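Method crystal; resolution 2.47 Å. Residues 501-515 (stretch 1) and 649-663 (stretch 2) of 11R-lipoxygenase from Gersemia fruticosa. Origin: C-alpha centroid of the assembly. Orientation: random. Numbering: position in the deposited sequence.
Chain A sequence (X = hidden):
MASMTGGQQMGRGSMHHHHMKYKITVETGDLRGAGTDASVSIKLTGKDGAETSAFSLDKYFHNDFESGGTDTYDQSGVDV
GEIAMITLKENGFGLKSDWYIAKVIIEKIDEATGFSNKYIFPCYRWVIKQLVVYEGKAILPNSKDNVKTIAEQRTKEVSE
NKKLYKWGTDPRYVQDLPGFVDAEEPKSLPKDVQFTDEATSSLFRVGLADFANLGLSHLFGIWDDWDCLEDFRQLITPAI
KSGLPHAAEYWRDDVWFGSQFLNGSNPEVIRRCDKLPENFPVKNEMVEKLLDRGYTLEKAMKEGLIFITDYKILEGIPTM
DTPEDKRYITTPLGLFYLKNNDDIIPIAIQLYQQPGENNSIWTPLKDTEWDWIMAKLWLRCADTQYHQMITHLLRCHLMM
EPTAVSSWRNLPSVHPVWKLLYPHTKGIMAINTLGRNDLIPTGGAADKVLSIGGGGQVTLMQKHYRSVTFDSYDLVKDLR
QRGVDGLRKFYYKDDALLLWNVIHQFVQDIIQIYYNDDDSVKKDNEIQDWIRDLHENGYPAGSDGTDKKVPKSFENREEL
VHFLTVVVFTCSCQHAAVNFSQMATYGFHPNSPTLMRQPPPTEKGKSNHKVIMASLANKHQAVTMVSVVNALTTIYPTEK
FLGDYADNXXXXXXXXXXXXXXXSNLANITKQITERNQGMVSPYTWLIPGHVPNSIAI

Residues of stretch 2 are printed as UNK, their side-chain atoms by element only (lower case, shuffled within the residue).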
ATOM      1  N   ASN A 501      -6.744  -7.557  14.072  1.00 25.60           N
ATOM      2  CA  ASN A 501      -6.845  -7.675  15.521  1.00 29.25           C
ATOM      3  C   ASN A 501      -5.479  -7.752  16.197  1.00 28.79           C
ATOM      4  O   ASN A 501      -5.305  -7.271  17.314  1.00 29.47           O
ATOM      5  CB  ASN A 501      -7.684  -8.898  15.895  1.00 31.14           C
ATOM      6  CG  ASN A 501      -9.165  -8.687  15.640  1.00 38.25           C
ATOM      7  OD1 ASN A 501      -9.697  -7.600  15.870  1.00 40.45           O
ATOM      8  ND2 ASN A 501      -9.840  -9.726  15.163  1.00 39.64           N
ATOM      9  N   VAL A 502      -4.512  -8.360  15.519  1.00 26.39           N
ATOM     10  CA  VAL A 502      -3.158  -8.463  16.052  1.00 25.67           C
ATOM     11  C   VAL A 502      -2.439  -7.121  15.975  1.00 28.71           C
ATOM     12  O   VAL A 502      -1.673  -6.769  16.872  1.00 30.30           O
ATOM     13  CB  VAL A 502      -2.336  -9.543  15.314  1.00 26.30           C
ATOM     14  CG1 VAL A 502      -0.862  -9.184  15.297  1.00 26.01           C
ATOM     15  CG2 VAL A 502      -2.556 -10.902  15.961  1.00 29.75           C
ATOM     16  N   ILE A 503      -2.693  -6.373  14.907  1.00 24.45           N
ATOM     17  CA  ILE A 503      -2.108  -5.047  14.748  1.00 27.08           C
ATOM     18  C   ILE A 503      -2.769  -4.056  15.701  1.00 28.95           C
ATOM     19  O   ILE A 503      -2.114  -3.159  16.228  1.00 30.32           O
ATOM     20  CB  ILE A 503      -2.254  -4.531  13.306  1.00 24.57           C
ATOM     21  CG1 ILE A 503      -1.330  -5.312  12.372  1.00 25.33           C
ATOM     22  CG2 ILE A 503      -1.922  -3.045  13.236  1.00 24.56           C
ATOM     23  CD1 ILE A 503      -1.557  -5.024  10.902  1.00 26.20           C
ATOM     24  N   HIS A 504      -4.068  -4.219  15.918  1.00 29.88           N
ATOM     25  CA  HIS A 504      -4.791  -3.348  16.837  1.00 30.46           C
ATOM     26  C   HIS A 504      -4.256  -3.527  18.250  1.00 29.64           C
ATOM     27  O   HIS A 504      -4.143  -2.567  19.007  1.00 29.08           O
ATOM     28  CB  HIS A 504      -6.288  -3.651  16.811  1.00 29.00           C
ATOM     29  CG  HIS A 504      -7.097  -2.745  17.684  1.00 31.89           C
ATOM     30  ND1 HIS A 504      -7.335  -3.010  19.016  1.00 32.14           N
ATOM     31  CD2 HIS A 504      -7.718  -1.572  17.419  1.00 29.24           C
ATOM     32  CE1 HIS A 504      -8.070  -2.042  19.532  1.00 32.87           C
ATOM     33  NE2 HIS A 504      -8.317  -1.156  18.583  1.00 33.51           N
ATOM     34  N   GLN A 505      -3.928  -4.767  18.600  1.00 29.99           N
ATOM     35  CA  GLN A 505      -3.381  -5.068  19.915  1.00 31.65           C
ATOM     36  C   GLN A 505      -2.013  -4.414  20.086  1.00 33.31           C
ATOM     37  O   GLN A 505      -1.715  -3.843  21.133  1.00 35.38           O
ATOM     38  CB  GLN A 505      -3.265  -6.580  20.113  1.00 29.25           C
ATOM     39  CG  GLN A 505      -2.844  -6.983  21.513  1.00 37.28           C
ATOM     40  CD  GLN A 505      -3.836  -6.529  22.564  1.00 42.33           C
ATOM     41  OE1 GLN A 505      -5.030  -6.807  22.463  1.00 51.04           O
ATOM     42  NE2 GLN A 505      -3.348  -5.816  23.573  1.00 39.44           N
ATOM     43  N   PHE A 506      -1.184  -4.499  19.049  1.00 31.65           N
ATOM     44  CA  PHE A 506       0.156  -3.924  19.095  1.00 32.61           C
ATOM     45  C   PHE A 506       0.107  -2.409  19.264  1.00 29.69           C
ATOM     46  O   PHE A 506       0.790  -1.850  20.120  1.00 30.46           O
ATOM     47  CB  PHE A 506       0.935  -4.281  17.828  1.00 28.68           C
ATOM     48  CG  PHE A 506       2.226  -3.526  17.679  1.00 30.05           C
ATOM     49  CD1 PHE A 506       3.228  -3.652  18.624  1.00 28.99           C
ATOM     50  CD2 PHE A 506       2.439  -2.695  16.591  1.00 28.03           C
ATOM     51  CE1 PHE A 506       4.415  -2.961  18.491  1.00 30.00           C
ATOM     52  CE2 PHE A 506       3.627  -2.002  16.453  1.00 28.65           C
ATOM     53  CZ  PHE A 506       4.616  -2.135  17.404  1.00 28.66           C
ATOM     54  N   VAL A 507      -0.700  -1.748  18.444  1.00 30.10           N
ATOM     55  CA  VAL A 507      -0.834  -0.299  18.517  1.00 30.98           C
ATOM     56  C   VAL A 507      -1.350   0.125  19.887  1.00 32.57           C
ATOM     57  O   VAL A 507      -0.905   1.125  20.442  1.00 36.00           O
ATOM     58  CB  VAL A 507      -1.779   0.233  17.424  1.00 30.58           C
ATOM     59  CG1 VAL A 507      -2.136   1.692  17.683  1.00 29.97           C
ATOM     60  CG2 VAL A 507      -1.141   0.074  16.052  1.00 28.15           C
ATOM     61  N   GLN A 508      -2.284  -0.644  20.432  1.00 32.19           N
ATOM     62  CA  GLN A 508      -2.846  -0.345  21.743  1.00 32.17           C
ATOM     63  C   GLN A 508      -1.783  -0.468  22.830  1.00 34.05           C
ATOM     64  O   GLN A 508      -1.715   0.360  23.737  1.00 33.91           O
ATOM     65  CB  GLN A 508      -4.015  -1.279  22.051  1.00 31.00           C
ATOM     66  CG  GLN A 508      -4.705  -0.986  23.373  1.00 34.56           C
ATOM     67  CD  GLN A 508      -5.956  -1.820  23.576  1.00 40.18           C
ATOM     68  OE1 GLN A 508      -5.899  -2.922  24.123  1.00 45.47           O
ATOM     69  NE2 GLN A 508      -7.093  -1.297  23.135  1.00 42.38           N
ATOM     70  N   ASP A 509      -0.956  -1.505  22.735  1.00 30.82           N
ATOM     71  CA  ASP A 509       0.110  -1.720  23.705  1.00 31.63           C
ATOM     72  C   ASP A 509       1.079  -0.543  23.708  1.00 35.16           C
ATOM     73  O   ASP A 509       1.428  -0.021  24.765  1.00 35.54           O
ATOM     74  CB  ASP A 509       0.863  -3.017  23.405  1.00 33.33           C
ATOM     75  CG  ASP A 509       0.032  -4.254  23.685  1.00 41.24           C
ATOM     76  OD1 ASP A 509      -1.033  -4.123  24.325  1.00 42.41           O
ATOM     77  OD2 ASP A 509       0.449  -5.358  23.274  1.00 40.64           O
ATOM     78  N   ILE A 510       1.507  -0.125  22.521  1.00 30.73           N
ATOM     79  CA  ILE A 510       2.446   0.982  22.392  1.00 31.41           C
ATOM     80  C   ILE A 510       1.855   2.266  22.957  1.00 33.44           C
ATOM     81  O   ILE A 510       2.499   2.968  23.733  1.00 33.32           O
ATOM     82  CB  ILE A 510       2.833   1.223  20.920  1.00 32.61           C
ATOM     83  CG1 ILE A 510       3.611   0.025  20.366  1.00 30.56           C
ATOM     84  CG2 ILE A 510       3.654   2.499  20.783  1.00 30.71           C
ATOM     85  CD1 ILE A 510       4.889  -0.287  21.121  1.00 32.80           C
ATOM     86  N   ILE A 511       0.623   2.569  22.565  1.00 35.37           N
ATOM     87  CA  ILE A 511      -0.030   3.805  22.979  1.00 31.23           C
ATOM     88  C   ILE A 511      -0.259   3.860  24.489  1.00 35.16           C
ATOM     89  O   ILE A 511      -0.158   4.924  25.097  1.00 35.79           O
ATOM     90  CB  ILE A 511      -1.373   3.991  22.248  1.00 33.62           C
ATOM     91  CG1 ILE A 511      -1.134   4.240  20.756  1.00 34.88           C
ATOM     92  CG2 ILE A 511      -2.165   5.146  22.851  1.00 35.77           C
ATOM     93  CD1 ILE A 511      -0.324   5.486  20.454  1.00 33.04           C
ATOM     94  N   GLN A 512      -0.562   2.717  25.095  1.00 35.23           N
ATOM     95  CA  GLN A 512      -0.828   2.677  26.531  1.00 34.51           C
ATOM     96  C   GLN A 512       0.454   2.721  27.360  1.00 36.56           C
ATOM     97  O   GLN A 512       0.406   2.876  28.578  1.00 37.47           O
ATOM     98  CB  GLN A 512      -1.659   1.444  26.891  1.00 32.69           C
ATOM     99  CG  GLN A 512      -3.105   1.540  26.424  1.00 39.93           C
ATOM    100  CD  GLN A 512      -3.966   0.396  26.927  1.00 46.16           C
ATOM    101  OE1 GLN A 512      -3.480  -0.516  27.598  1.00 44.77           O
ATOM    102  NE2 GLN A 512      -5.254   0.443  26.604  1.00 41.64           N
ATOM    103  N   ILE A 513       1.599   2.589  26.697  1.00 35.42           N
ATOM    104  CA  ILE A 513       2.887   2.744  27.363  1.00 33.84           C
ATOM    105  C   ILE A 513       3.180   4.217  27.633  1.00 36.72           C
ATOM    106  O   ILE A 513       3.786   4.560  28.650  1.00 37.71           O
ATOM    107  CB  ILE A 513       4.037   2.154  26.516  1.00 35.71           C
ATOM    108  CG1 ILE A 513       4.022   0.626  26.586  1.00 33.14           C
ATOM    109  CG2 ILE A 513       5.385   2.672  27.001  1.00 33.77           C
ATOM    110  CD1 ILE A 513       4.984  -0.043  25.624  1.00 34.23           C
ATOM    111  N   TYR A 514       2.742   5.085  26.725  1.00 34.07           N
ATOM    112  CA  TYR A 514       3.072   6.507  26.799  1.00 36.56           C
ATOM    113  C   TYR A 514       1.885   7.374  27.215  1.00 37.31           C
ATOM    114  O   TYR A 514       2.063   8.403  27.868  1.00 39.97           O
ATOM    115  CB  TYR A 514       3.632   6.974  25.455  1.00 32.50           C
ATOM    116  CG  TYR A 514       4.856   6.196  25.039  1.00 33.90           C
ATOM    117  CD1 TYR A 514       6.112   6.533  25.521  1.00 37.51           C
ATOM    118  CD2 TYR A 514       4.754   5.111  24.180  1.00 36.38           C
ATOM    119  CE1 TYR A 514       7.234   5.818  25.154  1.00 36.06           C
ATOM    120  CE2 TYR A 514       5.871   4.389  23.806  1.00 37.02           C
ATOM    121  CZ  TYR A 514       7.108   4.748  24.295  1.00 38.15           C
ATOM    122  OH  TYR A 514       8.225   4.035  23.930  1.00 38.34           O
ATOM    123  N   TYR A 515       0.680   6.960  26.839  1.00 36.07           N
ATOM    124  CA  TYR A 515      -0.529   7.684  27.215  1.00 37.03           C
ATOM    125  C   TYR A 515      -1.236   6.957  28.350  1.00 40.53           C
ATOM    126  O   TYR A 515      -1.843   5.909  28.141  1.00 39.34           O
ATOM    127  CB  TYR A 515      -1.473   7.815  26.022  1.00 34.80           C
ATOM    128  CG  TYR A 515      -0.910   8.614  24.869  1.00 34.55           C
ATOM    129  CD1 TYR A 515      -0.179   7.996  23.861  1.00 32.83           C
ATOM    130  CD2 TYR A 515      -1.115   9.983  24.782  1.00 33.15           C
ATOM    131  CE1 TYR A 515       0.334   8.722  22.803  1.00 30.45           C
ATOM    132  CE2 TYR A 515      -0.607  10.719  23.728  1.00 34.61           C
ATOM    133  CZ  TYR A 515       0.118  10.082  22.742  1.00 31.52           C
ATOM    134  OH  TYR A 515       0.624  10.806  21.689  1.00 29.68           O
ATOM    135  N   UNK A 649      13.406   2.497  15.976  1.00 39.64           N
ATOM    136  CA  UNK A 649      13.675   3.808  16.555  1.00 38.62           C
ATOM    137  C   UNK A 649      13.370   3.839  18.052  1.00 39.37           C
ATOM    138  O   UNK A 649      13.755   4.775  18.748  1.00 42.65           O
ATOM    139  c   UNK A 649      14.566   5.415  14.098  1.00 40.20           C
ATOM    140  c   UNK A 649      12.847   4.875  15.840  1.00 37.46           C
ATOM    141  c   UNK A 649      12.174   6.054  13.736  1.00 36.43           C
ATOM    142  c   UNK A 649      13.116   5.027  14.344  1.00 35.76           C
ATOM    143  N   UNK A 650      12.679   2.816  18.544  1.00 37.88           N
ATOM    144  CA  UNK A 650      12.328   2.747  19.959  1.00 37.28           C
ATOM    145  C   UNK A 650      13.523   2.350  20.816  1.00 39.97           C
ATOM    146  O   UNK A 650      14.236   1.397  20.501  1.00 41.46           O
ATOM    147  c   UNK A 650       9.156   3.150  20.624  1.00 32.88           C
ATOM    148  c   UNK A 650       9.242   1.895  18.604  1.00 35.36           C
ATOM    149  c   UNK A 650       7.999   2.375  18.248  1.00 34.65           C
ATOM    150  c   UNK A 650       9.836   2.279  19.795  1.00 35.22           C
ATOM    151  c   UNK A 650      11.187   1.753  20.185  1.00 34.80           C
ATOM    152  c   UNK A 650       7.912   3.636  20.273  1.00 31.27           C
ATOM    153  c   UNK A 650       7.333   3.248  19.085  1.00 34.68           C
ATOM    154  N   UNK A 651      13.735   3.089  21.899  1.00 40.62           N
ATOM    155  CA  UNK A 651      14.776   2.765  22.857  1.00 39.05           C
ATOM    156  C   UNK A 651      14.201   2.156  24.122  1.00 37.09           C
ATOM    157  O   UNK A 651      14.871   1.387  24.812  1.00 36.73           O
ATOM    158  N   UNK A 652      12.952   2.497  24.426  1.00 37.91           N
ATOM    159  CA  UNK A 652      12.304   2.019  25.641  1.00 35.38           C
ATOM    160  C   UNK A 652      12.121   0.506  25.604  1.00 34.11           C
ATOM    161  O   UNK A 652      11.597  -0.041  24.636  1.00 37.51           O
ATOM    162  c   UNK A 652      11.044   4.216  25.761  1.00 39.05           C
ATOM    163  c   UNK A 652      10.948   2.702  25.824  1.00 38.61           C
ATOM    164  o   UNK A 652      10.711   4.790  24.703  1.00 42.07           O
ATOM    165  o   UNK A 652      11.448   4.831  26.770  1.00 42.98           O
ATOM    166  N   UNK A 653      12.555  -0.162  26.667  1.00 34.26           N
ATOM    167  CA  UNK A 653      12.485  -1.617  26.743  1.00 34.58           C
ATOM    168  C   UNK A 653      11.038  -2.107  26.742  1.00 34.45           C
ATOM    169  O   UNK A 653      10.764  -3.244  26.359  1.00 34.39           O
ATOM    170  c   UNK A 653      13.211  -2.114  27.984  1.00 32.79           C
ATOM    171  N   UNK A 654      10.118  -1.251  27.174  1.00 32.13           N
ATOM    172  CA  UNK A 654       8.702  -1.601  27.189  1.00 34.18           C
ATOM    173  C   UNK A 654       8.159  -1.688  25.764  1.00 33.92           C
ATOM    174  O   UNK A 654       7.292  -2.511  25.469  1.00 30.95           O
ATOM    175  c   UNK A 654       7.914  -0.587  27.998  1.00 31.63           C
ATOM    176  N   UNK A 655       8.671  -0.835  24.885  1.00 34.18           N
ATOM    177  CA  UNK A 655       8.276  -0.858  23.481  1.00 29.35           C
ATOM    178  C   UNK A 655       8.760  -2.148  22.826  1.00 32.87           C
ATOM    179  O   UNK A 655       8.037  -2.771  22.052  1.00 33.27           O
ATOM    180  c   UNK A 655       8.836   0.350  22.753  1.00 30.47           C
ATOM    181  N   UNK A 656       9.987  -2.546  23.146  1.00 33.17           N
ATOM    182  CA  UNK A 656      10.563  -3.774  22.614  1.00 33.49           C
ATOM    183  C   UNK A 656       9.731  -4.986  23.020  1.00 31.88           C
ATOM    184  O   UNK A 656       9.567  -5.925  22.241  1.00 28.46           O
ATOM    185  c   UNK A 656      12.003  -3.938  23.102  1.00 33.79           C
ATOM    186  n   UNK A 656      13.998  -1.307  21.496  1.00 42.63           N
ATOM    187  c   UNK A 656      12.933  -2.882  22.594  1.00 40.57           C
ATOM    188  c   UNK A 656      12.890  -2.118  21.477  1.00 39.73           C
ATOM    189  n   UNK A 656      14.079  -2.511  23.266  1.00 45.20           N
ATOM    190  c   UNK A 656      14.698  -1.562  22.586  1.00 45.06           C
ATOM    191  N   UNK A 657       9.207  -4.960  24.241  1.00 30.52           N
ATOM    192  CA  UNK A 657       8.362  -6.045  24.726  1.00 30.10           C
ATOM    193  C   UNK A 657       7.076  -6.119  23.910  1.00 30.20           C
ATOM    194  O   UNK A 657       6.606  -7.204  23.574  1.00 30.67           O
ATOM    195  c   UNK A 657       8.044  -5.852  26.199  1.00 32.90           C
ATOM    196  N   UNK A 658       6.513  -4.956  23.593  1.00 27.70           N
ATOM    197  CA  UNK A 658       5.289  -4.891  22.804  1.00 32.19           C
ATOM    198  C   UNK A 658       5.544  -5.413  21.393  1.00 33.34           C
ATOM    199  O   UNK A 658       4.746  -6.179  20.848  1.00 30.16           O
ATOM    200  c   UNK A 658       4.768  -3.467  22.755  1.00 28.61           C
ATOM    201  N   UNK A 659       6.663  -4.994  20.811  1.00 28.73           N
ATOM    202  CA  UNK A 659       7.045  -5.419  19.472  1.00 27.30           C
ATOM    203  C   UNK A 659       7.301  -6.925  19.412  1.00 28.06           C
ATOM    204  O   UNK A 659       6.965  -7.576  18.427  1.00 31.44           O
ATOM    205  c   UNK A 659       8.295  -4.663  19.016  1.00 27.48           C
ATOM    206  c   UNK A 659      10.720  -3.385  17.871  1.00 45.14           C
ATOM    207  c   UNK A 659       8.013  -3.263  18.495  1.00 32.23           C
ATOM    208  s   UNK A 659       9.482  -2.216  18.431  1.00 44.89           S
ATOM    209  N   UNK A 660       7.897  -7.476  20.463  1.00 28.44           N
ATOM    210  CA  UNK A 660       8.201  -8.903  20.498  1.00 28.95           C
ATOM    211  C   UNK A 660       6.918  -9.723  20.599  1.00 28.34           C
ATOM    212  O   UNK A 660       6.793 -10.774  19.973  1.00 28.58           O
ATOM    213  c   UNK A 660       9.130  -9.217  21.661  1.00 24.67           C
ATOM    214  N   UNK A 661       5.971  -9.237  21.394  1.00 27.75           N
ATOM    215  CA  UNK A 661       4.671  -9.882  21.529  1.00 29.55           C
ATOM    216  C   UNK A 661       3.953  -9.857  20.184  1.00 33.78           C
ATOM    217  O   UNK A 661       3.268 -10.810  19.806  1.00 34.35           O
ATOM    218  c   UNK A 661       3.843  -9.155  22.587  1.00 31.67           C
ATOM    219  c   UNK A 661       2.397  -9.610  22.700  1.00 38.06           C
ATOM    220  c   UNK A 661       1.599  -8.634  23.551  1.00 45.31           C
ATOM    221  n   UNK A 661      -0.682  -7.839  24.133  1.00 45.25           N
ATOM    222  c   UNK A 661       0.113  -8.946  23.533  1.00 55.29           C
ATOM    223  N   UNK A 662       4.124  -8.748  19.472  1.00 32.07           N
ATOM    224  CA  UNK A 662       3.580  -8.578  18.131  1.00 29.20           C
ATOM    225  C   UNK A 662       4.107  -9.674  17.207  1.00 29.93           C
ATOM    226  O   UNK A 662       3.332 -10.380  16.561  1.00 30.44           O
ATOM    227  c   UNK A 662       3.326  -6.805  16.311  1.00 28.71           C
ATOM    228  c   UNK A 662       1.969  -6.989  16.102  1.00 29.32           C
ATOM    229  c   UNK A 662       3.501  -5.842  14.111  1.00 32.47           C
ATOM    230  c   UNK A 662       3.973  -7.191  17.611  1.00 28.29           C
ATOM    231  c   UNK A 662       2.152  -6.038  13.910  1.00 28.11           C
ATOM    232  c   UNK A 662       4.080  -6.220  15.306  1.00 29.93           C
ATOM    233  c   UNK A 662       1.384  -6.613  14.903  1.00 28.29           C
ATOM    234  N   UNK A 663       5.427  -9.824  17.162  1.00 28.91           N
ATOM    235  CA  UNK A 663       6.058 -10.833  16.316  1.00 29.70           C
ATOM    236  C   UNK A 663       5.607 -12.244  16.686  1.00 28.53           C
ATOM    237  O   UNK A 663       5.516 -13.119  15.826  1.00 32.74           O
ATOM    238  c   UNK A 663       9.670  -9.416  15.913  1.00 44.42           C
ATOM    239  c   UNK A 663      10.226 -10.397  14.892  1.00 51.78           C
ATOM    240  c   UNK A 663       8.149  -9.414  15.918  1.00 40.20           C
ATOM    241  n   UNK A 663      11.705 -10.283  14.762  1.00 63.83           N
ATOM    242  c   UNK A 663       7.582 -10.736  16.414  1.00 27.65           C
TER
HETATM  243  O   HOH W   1       1.689  -6.229  20.991  1.00 33.91           O

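Position 649 has four side-chain carbons forked at the second, none within reach of stretch 1: Leu649. Position 650 carries one carbon and a six-carbon ring; the ring touches Ile510, and its edge meets the hydroxyl of Tyr514. It is Phe650, with CZ 4.1 Å from Ile510 CG2. Position 651 has no side-chain atoms: Gly651.

Position 652 shows two carbons, the second bearing two oxygens, one of them close to the Tyr514 hydroxyl. This is Asp652, and Tyr514 OH donates a hydrogen bond to Asp652 OD2 at 2.7 Å. It sits at the N-cap position, yet its carboxylate makes no capping bond.

Position 653 has a single carbon, out of reach of stretch 1: Ala653. Position 654 has one carbon, its CB 3.8 Å from Ile513 CD1: Ala654. Position 655 also has one carbon, its CB 4.3 Å from Ile510 CD1 and 3.9 Å from Tyr514 OH: Ala655.

Position 656 has one carbon and a five-membered ring of three carbons and two nitrogens; its CA-to-CB bond points away from stretch 1, and it makes no contact there: His656. Its NE2 donates to Phe650 O at 2.9 Å, tying the helix back to the preceding loop. Position 657, one carbon without a contact, is Ala657. Position 658, again one carbon, points toward stretch 1, with CB 3.6 Å from Ile510 CD1 and 4.0 Å from Asp509 CB. It is Ala658.

Position 659 is an unbranched chain of two carbons, sulfur and carbon, touching the Phe506 ring before its end leads away: Met659, with CG 3.6 Å from Phe506 CE1. Position 660, one carbon facing away, is Ala660.

Position 661 has four carbons in a row ending in nitrogen, which reaches Asp509. It is Lys661, extended with all four chi angles t; its NZ forms a salt bridge with Asp509 OD2 at 2.9 Å. Gln505 NE2 donates to Asp509 OD1 at 3.0 Å, so the two donors use different carboxylate oxygens.

Position 662, one carbon and a six-carbon ring, lies over one face of the Phe506 ring: Phe662. Position 663 has four carbons in a row ending in nitrogen, with the CA-to-CB bond pointing away and no contact with stretch 1: Lys663.

The contact joins nearly antiparallel helices, at 171°, whose axes approach to 9.4 Å. Ile510 CD1 packs against the methyl of Ala658, while Phe506 and Phe662 form an offset stack, with centroids 4.4 Å apart and planes at 16°. Val502 CG1 packs 3.4 Å from Phe662 CE1. Polar links flank this apolar packing, and a water donates to both Asp509 OD2 and Ala658 O.

Stretch 2 649-663: LFGDAAAHAAMAKFK
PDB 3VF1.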